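Local coordinates for magnesium transporter, putative (Shewanella oneidensis MR-1, PDB 3KXR), which probably moves magnesium across the membrane as a member of the SLC41A transporter family, this chain holding part of its intracellular N domain and its CBS pair, at residues R127-T130 against A131-L135; L65-S68 against D69-V73; A11-P15 against E16-E20. All blocks are in the same frame, centred on the assembly; numbering follows the deposited sequence.

Interaction 1: R127-T130 against A131-L135; sequences RALT and ANTTL
Thr-130 to Thr-133 form a type I beta turn. The short strand 129-130 ends at its first corner, and the chain then runs on to the helix that begins at Leu-135. The turn is closed by Thr-133 N, which donates to Thr-130 O at 2.9 Å with an N-H...O angle of 163°. The side chain of Thr-133 grips the same carbonyl. Thr-133 OG1 stands beside its own backbone N (chi1 -57°) and donates to Thr-130 O at 2.8 Å. Both donors come to the oxygen from one face of the carbonyl plane, the amide well above it and the hydroxyl less tilted. The outer side of the turn has a bond of its own. Thr-130 OG1 donates to Asn-132 OD1 at 2.6 Å, and it meets the amide oxygen nearly head-on, with a C=O...O angle of 172°. Asn-132 CG sits between its own N and carbonyl carbon, which brings OD1 back over the start of the turn. Thr-130 CB lies 3.1 Å from Asn-132 OD1. The side chains of Thr-130 and Thr-133 cross at about a right angle. On the buried side Ala-131 packs on Val-152 of strand 149-153 and on Tyr-51. Leu-129 lies against helix 135-143, and its backbone pairs with strand 149-153. One carbonyl therefore takes two donors from one residue, which should fix the rotation of the Thr-133 side chain. The Thr-130 hydroxyl is likewise directed at the Asn-132 amide, so side-chain bonds add to the backbone bond in shaping this corner, whose polar side, at Thr-130 and Asn-132, is exposed.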
ATOM      1  N   ARG A 127     -25.302  20.923 -13.352  1.00 56.16           N
ATOM      2  CA  ARG A 127     -24.898  21.615 -12.153  1.00 54.71           C
ATOM      3  C   ARG A 127     -23.861  20.760 -11.409  1.00 53.31           C
ATOM      4  O   ARG A 127     -23.791  19.532 -11.595  1.00 52.47           O
ATOM      5  CB  ARG A 127     -26.127  21.920 -11.257  1.00 55.16           C
ATOM      6  CG  ARG A 127     -27.222  20.811 -11.107  1.00 55.97           C
ATOM      7  CD  ARG A 127     -28.148  21.084  -9.859  1.00 56.87           C
ATOM      8  N   ALA A 128     -23.052  21.438 -10.591  1.00 50.95           N
ATOM      9  CA  ALA A 128     -22.117  20.815  -9.667  1.00 49.55           C
ATOM     10  C   ALA A 128     -22.390  21.331  -8.258  1.00 48.17           C
ATOM     11  O   ALA A 128     -22.716  22.477  -8.091  1.00 48.62           O
ATOM     12  CB  ALA A 128     -20.691  21.149 -10.069  1.00 48.89           C
ATOM     13  N   LEU A 129     -22.246  20.504  -7.238  1.00 46.59           N
ATOM     14  CA  LEU A 129     -22.302  20.997  -5.873  1.00 44.84           C
ATOM     15  C   LEU A 129     -20.940  21.518  -5.450  1.00 44.15           C
ATOM     16  O   LEU A 129     -19.909  20.926  -5.774  1.00 44.72           O
ATOM     17  CB  LEU A 129     -22.701  19.871  -4.938  1.00 44.56           C
ATOM     18  CG  LEU A 129     -24.065  19.293  -5.275  1.00 44.50           C
ATOM     19  CD1 LEU A 129     -24.295  18.008  -4.545  1.00 40.47           C
ATOM     20  CD2 LEU A 129     -25.159  20.353  -5.016  1.00 42.40           C
ATOM     21  N   THR A 130     -20.931  22.623  -4.721  1.00 42.88           N
ATOM     22  CA  THR A 130     -19.751  23.028  -3.984  1.00 41.98           C
ATOM     23  C   THR A 130     -19.619  22.100  -2.771  1.00 41.35           C
ATOM     24  O   THR A 130     -20.628  21.674  -2.199  1.00 41.14           O
ATOM     25  CB  THR A 130     -19.855  24.499  -3.536  1.00 41.80           C
ATOM     26  OG1 THR A 130     -21.040  24.669  -2.739  1.00 40.96           O
ATOM     27  CG2 THR A 130     -19.918  25.401  -4.769  1.00 40.39           C
ATOM     28  N   ALA A 131     -18.373  21.809  -2.387  1.00 40.60           N
ATOM     29  CA  ALA A 131     -18.055  20.847  -1.321  1.00 39.91           C
ATOM     30  C   ALA A 131     -18.594  21.311   0.031  1.00 39.45           C
ATOM     31  O   ALA A 131     -18.834  20.513   0.933  1.00 38.38           O
ATOM     32  CB  ALA A 131     -16.560  20.639  -1.240  1.00 39.66           C
ATOM     33  N   ASN A 132     -18.793  22.615   0.146  1.00 39.28           N
ATOM     34  CA  ASN A 132     -19.327  23.208   1.373  1.00 39.04           C
ATOM     35  C   ASN A 132     -20.850  23.226   1.421  1.00 38.55           C
ATOM     36  O   ASN A 132     -21.397  23.645   2.406  1.00 38.07           O
ATOM     37  CB  ASN A 132     -18.777  24.624   1.570  1.00 38.87           C
ATOM     38  CG  ASN A 132     -19.282  25.585   0.533  1.00 39.41           C
ATOM     39  OD1 ASN A 132     -19.860  25.194  -0.465  1.00 44.30           O
ATOM     40  ND2 ASN A 132     -19.076  26.845   0.767  1.00 41.29           N
ATOM     41  N   THR A 133     -21.545  22.772   0.377  1.00 38.58           N
ATOM     42  CA  THR A 133     -23.020  22.685   0.443  1.00 38.01           C
ATOM     43  C   THR A 133     -23.443  21.809   1.631  1.00 37.82           C
ATOM     44  O   THR A 133     -22.756  20.814   1.949  1.00 37.27           O
ATOM     45  CB  THR A 133     -23.573  22.096  -0.848  1.00 37.97           C
ATOM     46  OG1 THR A 133     -23.133  22.910  -1.936  1.00 40.15           O
ATOM     47  CG2 THR A 133     -25.088  22.013  -0.825  1.00 36.39           C
ATOM     48  N   THR A 134     -24.539  22.186   2.302  1.00 37.27           N
ATOM     49  CA  THR A 134     -25.016  21.422   3.461  1.00 37.08           C
ATOM     50  C   THR A 134     -25.547  20.091   2.989  1.00 37.62           C
ATOM     51  O   THR A 134     -25.949  19.952   1.826  1.00 37.49           O
ATOM     52  CB  THR A 134     -26.141  22.117   4.267  1.00 36.77           C
ATOM     53  OG1 THR A 134     -27.294  22.258   3.441  1.00 35.92           O
ATOM     54  CG2 THR A 134     -25.726  23.482   4.794  1.00 34.93           C
ATOM     55  N   LEU A 135     -25.594  19.126   3.895  1.00 38.17           N
ATOM     56  CA  LEU A 135     -25.971  17.780   3.512  1.00 39.10           C
ATOM     57  C   LEU A 135     -27.376  17.727   2.956  1.00 40.31           C
ATOM     58  O   LEU A 135     -27.633  17.083   1.943  1.00 41.33           O
ATOM     59  CB  LEU A 135     -25.848  16.820   4.682  1.00 39.16           C
ATOM     60  CG  LEU A 135     -24.506  16.761   5.414  1.00 39.03           C
ATOM     61  CD1 LEU A 135     -24.549  15.612   6.396  1.00 35.52           C
ATOM     62  CD2 LEU A 135     -23.325  16.646   4.418  1.00 38.19           C
TER

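Interaction 2: L65-S68 against D69-V73; sequences LVLS and DKATV
Ser-68 and Ala-71 close a type I beta turn at the end of strand 66-68, where Ala-71 N donates to Ser-68 O at 3.1 Å and an N-H...O angle of 168°. A second bond uses the serine side chain. Lys-70 N donates to Ser-68 OG at 3.2 Å. The hydroxyl can receive it because OG lies between its own backbone N and carbonyl carbon (chi1 73°), turned forward over the following residues. Lys-70 CB rests 3.7 Å from the same Ser-68 OG. Beyond that the lysine chain bends at chi2 and chi4 and comes back to its neighbour. Lys-70 NZ makes a salt bridge to Asp-69 OD1 at 2.9 Å, on the syn side but 34° out of the carboxylate plane. The inner side of the turn is apolar. Ala-71 CB touches Leu-67 CB at 3.7 Å, and Leu-67 CD1 lies equally near that methyl. Leu-67 also packs on Gln-75 and Phe-79 of helix 73-82, and its backbone pairs with strand 90-94. The second subunit reaches this corner as well: its Asp-23 packs on Ser-68 and Lys-70, and its Tyr-24 on Leu-67. Thr-72 takes the N-cap position of the helix that follows. A short strand, a tight turn and a capped helix in succession form the strand-to-helix link of a CBS domain, here the first of the pair.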
ATOM      1  N   LEU A  65     -16.906   8.596 -13.473  1.00 42.60           N
ATOM      2  CA  LEU A  65     -16.502   8.698 -14.859  1.00 41.54           C
ATOM      3  C   LEU A  65     -16.067  10.166 -15.155  1.00 40.57           C
ATOM      4  O   LEU A  65     -16.861  11.091 -15.126  1.00 39.84           O
ATOM      5  CB  LEU A  65     -17.655   8.195 -15.747  1.00 41.77           C
ATOM      6  CG  LEU A  65     -17.646   6.710 -16.191  1.00 42.60           C
ATOM      7  CD1 LEU A  65     -17.267   5.716 -15.132  1.00 37.26           C
ATOM      8  CD2 LEU A  65     -18.974   6.357 -16.848  1.00 42.30           C
ATOM      9  N   VAL A  66     -14.775  10.367 -15.398  1.00 40.10           N
ATOM     10  CA  VAL A  66     -14.245  11.678 -15.754  1.00 39.53           C
ATOM     11  C   VAL A  66     -13.242  11.556 -16.935  1.00 38.73           C
ATOM     12  O   VAL A  66     -12.489  10.592 -17.024  1.00 38.87           O
ATOM     13  CB  VAL A  66     -13.580  12.351 -14.516  1.00 39.98           C
ATOM     14  CG1 VAL A  66     -12.624  11.371 -13.848  1.00 38.99           C
ATOM     15  CG2 VAL A  66     -12.883  13.629 -14.907  1.00 39.30           C
ATOM     16  N   LEU A  67     -13.262  12.521 -17.852  1.00 37.37           N
ATOM     17  CA  LEU A  67     -12.300  12.580 -18.953  1.00 36.27           C
ATOM     18  C   LEU A  67     -11.850  14.031 -19.151  1.00 36.51           C
ATOM     19  O   LEU A  67     -12.571  14.979 -18.789  1.00 37.34           O
ATOM     20  CB  LEU A  67     -12.937  12.030 -20.245  1.00 35.83           C
ATOM     21  CG  LEU A  67     -13.235  10.525 -20.377  1.00 34.12           C
ATOM     22  CD1 LEU A  67     -14.032  10.222 -21.611  1.00 31.79           C
ATOM     23  CD2 LEU A  67     -11.927   9.745 -20.390  1.00 31.17           C
ATOM     24  N   SER A  68     -10.674  14.224 -19.722  1.00 36.19           N
ATOM     25  CA  SER A  68     -10.181  15.572 -19.962  1.00 36.99           C
ATOM     26  C   SER A  68     -10.865  16.156 -21.196  1.00 36.66           C
ATOM     27  O   SER A  68     -11.572  15.473 -21.933  1.00 36.12           O
ATOM     28  CB  SER A  68      -8.667  15.592 -20.194  1.00 36.76           C
ATOM     29  OG  SER A  68      -8.360  15.045 -21.484  1.00 38.83           O
ATOM     30  N   ASP A  69     -10.584  17.416 -21.461  1.00 36.53           N
ATOM     31  CA  ASP A  69     -11.254  18.076 -22.538  1.00 36.71           C
ATOM     32  C   ASP A  69     -10.641  17.723 -23.871  1.00 37.04           C
ATOM     33  O   ASP A  69     -11.019  18.309 -24.886  1.00 36.39           O
ATOM     34  CB  ASP A  69     -11.254  19.583 -22.322  1.00 37.41           C
ATOM     35  CG  ASP A  69      -9.863  20.185 -22.262  1.00 37.82           C
ATOM     36  OD1 ASP A  69      -8.868  19.502 -22.602  1.00 41.53           O
ATOM     37  OD2 ASP A  69      -9.789  21.373 -21.872  1.00 40.27           O
ATOM     38  N   LYS A  70      -9.705  16.773 -23.880  1.00 37.27           N
ATOM     39  CA  LYS A  70      -9.189  16.232 -25.143  1.00 37.82           C
ATOM     40  C   LYS A  70      -9.974  14.973 -25.573  1.00 37.42           C
ATOM     41  O   LYS A  70      -9.759  14.473 -26.650  1.00 37.55           O
ATOM     42  CB  LYS A  70      -7.687  15.918 -25.045  1.00 37.96           C
ATOM     43  CG  LYS A  70      -6.753  17.107 -24.639  1.00 41.63           C
ATOM     44  CD  LYS A  70      -7.049  18.449 -25.379  1.00 45.58           C
ATOM     45  CE  LYS A  70      -6.098  19.648 -24.985  1.00 46.34           C
ATOM     46  NZ  LYS A  70      -6.773  20.707 -24.127  1.00 44.10           N
ATOM     47  N   ALA A  71     -10.881  14.455 -24.744  1.00 36.58           N
ATOM     48  CA  ALA A  71     -11.585  13.215 -25.092  1.00 36.65           C
ATOM     49  C   ALA A  71     -12.700  13.411 -26.146  1.00 36.86           C
ATOM     50  O   ALA A  71     -13.299  14.504 -26.248  1.00 36.91           O
ATOM     51  CB  ALA A  71     -12.186  12.598 -23.842  1.00 36.10           C
ATOM     52  N   THR A  72     -13.003  12.339 -26.884  1.00 36.70           N
ATOM     53  CA  THR A  72     -14.089  12.329 -27.850  1.00 36.71           C
ATOM     54  C   THR A  72     -15.229  11.431 -27.395  1.00 36.67           C
ATOM     55  O   THR A  72     -15.087  10.666 -26.453  1.00 36.26           O
ATOM     56  CB  THR A  72     -13.629  11.785 -29.226  1.00 37.62           C
ATOM     57  OG1 THR A  72     -13.334  10.371 -29.126  1.00 38.28           O
ATOM     58  CG2 THR A  72     -12.408  12.555 -29.735  1.00 36.13           C
ATOM     59  N   VAL A  73     -16.344  11.510 -28.121  1.00 36.81           N
ATOM     60  CA  VAL A  73     -17.487  10.631 -27.927  1.00 36.57           C
ATOM     61  C   VAL A  73     -17.038   9.197 -27.855  1.00 37.06           C
ATOM     62  O   VAL A  73     -17.580   8.446 -27.055  1.00 38.82           O
ATOM     63  CB  VAL A  73     -18.550  10.832 -29.040  1.00 36.94           C
ATOM     64  CG1 VAL A  73     -19.572   9.685 -29.099  1.00 36.42           C
ATOM     65  CG2 VAL A  73     -19.277  12.186 -28.839  1.00 36.19           C
TER

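Interaction 3: A11-P15 against E16-E20; sequences AQLSP and EDLIE
The carboxylate of Asp-17 is met from above its plane: Ser-14 N donates to Asp-17 OD2 at 2.8 Å, 55° out of that plane. Leu-13 CD2 comes to 3.6 Å from Asp-17 OD2. The carboxylate of Glu-16 lies beside the ring of Pro-15, the two side chains pointing the same way, and Pro-15 CD is 3.5 Å from Glu-16 OE1. Glu-16 OE1 is also 3.1 Å from Ser-14 OG, a weak and unsettled hydrogen bond. The stronger partner of Glu-16 is Arg-44 of helix 39-50, in a salt bridge through OE2. Asp-17 repays the Ser-14 N bond through its own amide: Asp-17 N donates to Ser-14 OG at 3.1 Å with an N-H...O angle of 155°. Asp-17 CG stands beside its own backbone N (chi1 -61°), which turns the carboxylate back toward Ser-14. The helix proper starts with Leu-18 N to Ser-14 O at 3.1 Å, followed by Ile-19 N to Pro-15 O. An alanine in place of Asp-17 is likely to leave the Ser-14 amide without its carboxylate acceptor and to break one half of the capping box, while the bond from the backbone N to Ser-14 OG could remain. Leu-13 CD1 and Leu-18 CD2 touch at 4.1 Å, their side chains nearly perpendicular, and both leucines pack on Phe-29 of helix 27-36. Arg-82 of the third subunit makes a long, weak ion pair with Asp-17. Ser-14 and Asp-17 together form a capping box, with Ser-14 as N-cap of helix 15-20 in the partial MgtE intracellular N domain.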
ATOM      1  N   ALA A  11      -7.289  -2.854  11.820  1.00 64.65           N
ATOM      2  CA  ALA A  11      -8.504  -3.394  11.134  1.00 63.50           C
ATOM      3  C   ALA A  11      -9.833  -3.174  11.930  1.00 62.09           C
ATOM      4  O   ALA A  11     -10.925  -3.363  11.391  1.00 62.18           O
ATOM      5  CB  ALA A  11      -8.326  -4.905  10.790  1.00 62.95           C
ATOM      6  N   GLN A  12      -9.722  -2.780  13.199  1.00 60.12           N
ATOM      7  CA  GLN A  12     -10.864  -2.611  14.082  1.00 58.30           C
ATOM      8  C   GLN A  12     -11.262  -1.143  14.240  1.00 57.31           C
ATOM      9  O   GLN A  12     -12.268  -0.852  14.881  1.00 57.25           O
ATOM     10  CB  GLN A  12     -10.536  -3.182  15.468  1.00 58.00           C
ATOM     11  CG  GLN A  12     -10.952  -4.589  15.710  1.00 56.30           C
ATOM     12  CD  GLN A  12     -10.532  -5.026  17.086  1.00 55.37           C
ATOM     13  OE1 GLN A  12     -11.333  -5.070  18.031  1.00 53.40           O
ATOM     14  NE2 GLN A  12      -9.252  -5.327  17.223  1.00 55.03           N
ATOM     15  N   LEU A  13     -10.471  -0.226  13.690  1.00 55.81           N
ATOM     16  CA  LEU A  13     -10.748   1.214  13.798  1.00 54.93           C
ATOM     17  C   LEU A  13     -11.045   1.833  12.447  1.00 53.16           C
ATOM     18  O   LEU A  13     -10.261   1.705  11.542  1.00 54.10           O
ATOM     19  CB  LEU A  13      -9.536   1.942  14.373  1.00 55.14           C
ATOM     20  CG  LEU A  13      -9.375   1.976  15.891  1.00 56.48           C
ATOM     21  CD1 LEU A  13      -8.227   2.883  16.203  1.00 57.59           C
ATOM     22  CD2 LEU A  13     -10.627   2.471  16.635  1.00 56.33           C
ATOM     23  N   SER A  14     -12.154   2.531  12.307  1.00 50.71           N
ATOM     24  CA  SER A  14     -12.447   3.179  11.052  1.00 48.97           C
ATOM     25  C   SER A  14     -11.704   4.510  10.945  1.00 48.09           C
ATOM     26  O   SER A  14     -11.328   5.132  11.954  1.00 48.24           O
ATOM     27  CB  SER A  14     -13.949   3.406  10.907  1.00 48.81           C
ATOM     28  OG  SER A  14     -14.419   4.390  11.810  1.00 48.41           O
ATOM     29  N   PRO A  15     -11.520   4.984   9.712  1.00 46.37           N
ATOM     30  CA  PRO A  15     -10.946   6.307   9.581  1.00 45.03           C
ATOM     31  C   PRO A  15     -11.769   7.380  10.308  1.00 44.21           C
ATOM     32  O   PRO A  15     -11.195   8.372  10.775  1.00 43.06           O
ATOM     33  CB  PRO A  15     -10.904   6.543   8.068  1.00 45.09           C
ATOM     34  CG  PRO A  15     -11.595   5.431   7.430  1.00 45.58           C
ATOM     35  CD  PRO A  15     -11.950   4.402   8.427  1.00 46.18           C
ATOM     36  N   GLU A  16     -13.080   7.170  10.429  1.00 43.76           N
ATOM     37  CA  GLU A  16     -13.962   8.103  11.166  1.00 44.35           C
ATOM     38  C   GLU A  16     -13.652   8.114  12.657  1.00 43.82           C
ATOM     39  O   GLU A  16     -13.711   9.151  13.308  1.00 43.93           O
ATOM     40  CB  GLU A  16     -15.455   7.743  10.996  1.00 44.95           C
ATOM     41  CG  GLU A  16     -16.031   7.844   9.552  1.00 47.96           C
ATOM     42  CD  GLU A  16     -15.875   6.556   8.698  1.00 49.75           C
ATOM     43  OE1 GLU A  16     -15.142   5.622   9.077  1.00 50.25           O
ATOM     44  OE2 GLU A  16     -16.492   6.493   7.615  1.00 54.94           O
ATOM     45  N   ASP A  17     -13.354   6.937  13.196  1.00 43.32           N
ATOM     46  CA  ASP A  17     -12.941   6.832  14.571  1.00 42.93           C
ATOM     47  C   ASP A  17     -11.702   7.688  14.767  1.00 41.71           C
ATOM     48  O   ASP A  17     -11.603   8.434  15.723  1.00 41.21           O
ATOM     49  CB  ASP A  17     -12.613   5.380  14.910  1.00 43.70           C
ATOM     50  CG  ASP A  17     -13.823   4.427  14.751  1.00 46.93           C
ATOM     51  OD1 ASP A  17     -15.005   4.887  14.767  1.00 48.04           O
ATOM     52  OD2 ASP A  17     -13.570   3.197  14.633  1.00 49.70           O
ATOM     53  N   LEU A  18     -10.756   7.584  13.846  1.00 40.82           N
ATOM     54  CA  LEU A  18      -9.509   8.319  13.980  1.00 40.60           C
ATOM     55  C   LEU A  18      -9.777   9.808  14.039  1.00 40.04           C
ATOM     56  O   LEU A  18      -9.251  10.484  14.907  1.00 40.09           O
ATOM     57  CB  LEU A  18      -8.533   7.985  12.851  1.00 40.25           C
ATOM     58  CG  LEU A  18      -7.961   6.559  12.826  1.00 40.96           C
ATOM     59  CD1 LEU A  18      -7.099   6.341  11.573  1.00 38.82           C
ATOM     60  CD2 LEU A  18      -7.138   6.243  14.103  1.00 40.34           C
ATOM     61  N   ILE A  19     -10.648  10.292  13.159  1.00 40.15           N
ATOM     62  CA  ILE A  19     -11.004  11.711  13.081  1.00 39.91           C
ATOM     63  C   ILE A  19     -11.665  12.183  14.361  1.00 40.82           C
ATOM     64  O   ILE A  19     -11.289  13.220  14.955  1.00 39.93           O
ATOM     65  CB  ILE A  19     -11.941  12.010  11.883  1.00 40.03           C
ATOM     66  CG1 ILE A  19     -11.180  11.867  10.561  1.00 39.40           C
ATOM     67  CG2 ILE A  19     -12.536  13.419  11.987  1.00 36.84           C
ATOM     68  CD1 ILE A  19     -10.241  13.031  10.251  1.00 37.98           C
ATOM     69  N   GLU A  20     -12.623  11.389  14.808  1.00 41.52           N
ATOM     70  CA  GLU A  20     -13.350  11.724  16.006  1.00 42.69           C
ATOM     71  C   GLU A  20     -12.402  11.774  17.208  1.00 42.68           C
ATOM     72  O   GLU A  20     -12.593  12.573  18.123  1.00 43.41           O
ATOM     73  CB  GLU A  20     -14.426  10.687  16.221  1.00 43.72           C
ATOM     74  CG  GLU A  20     -15.259  10.902  17.467  1.00 47.47           C
ATOM     75  CD  GLU A  20     -15.898   9.622  17.922  1.00 52.56           C
ATOM     76  OE1 GLU A  20     -15.836   8.633  17.154  1.00 54.72           O
ATOM     77  OE2 GLU A  20     -16.452   9.602  19.052  1.00 57.05           O
TER

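In the fold
All three contacts are local and partly buried, and each leads into a helix. Interaction 1 lies nearest the middle of the chain, its centre about 11 Å from the chain's centre, against about 17 Å for interaction 2 and 21 Å for interaction 3. Interactions 1 and 2 occupy equivalent places in the two CBS domains: the corner between a short strand, outermost in its sheet within the chain, and the next helix. Interaction 1 uses hydroxyl and amide groups, and no other subunit reaches it. Interaction 2 has a charged pair on its outer side and faces the second subunit. Interaction 3 belongs to the N domain and holds no strand. Carboxylates dominate its chemistry, and the third subunit lies beside it.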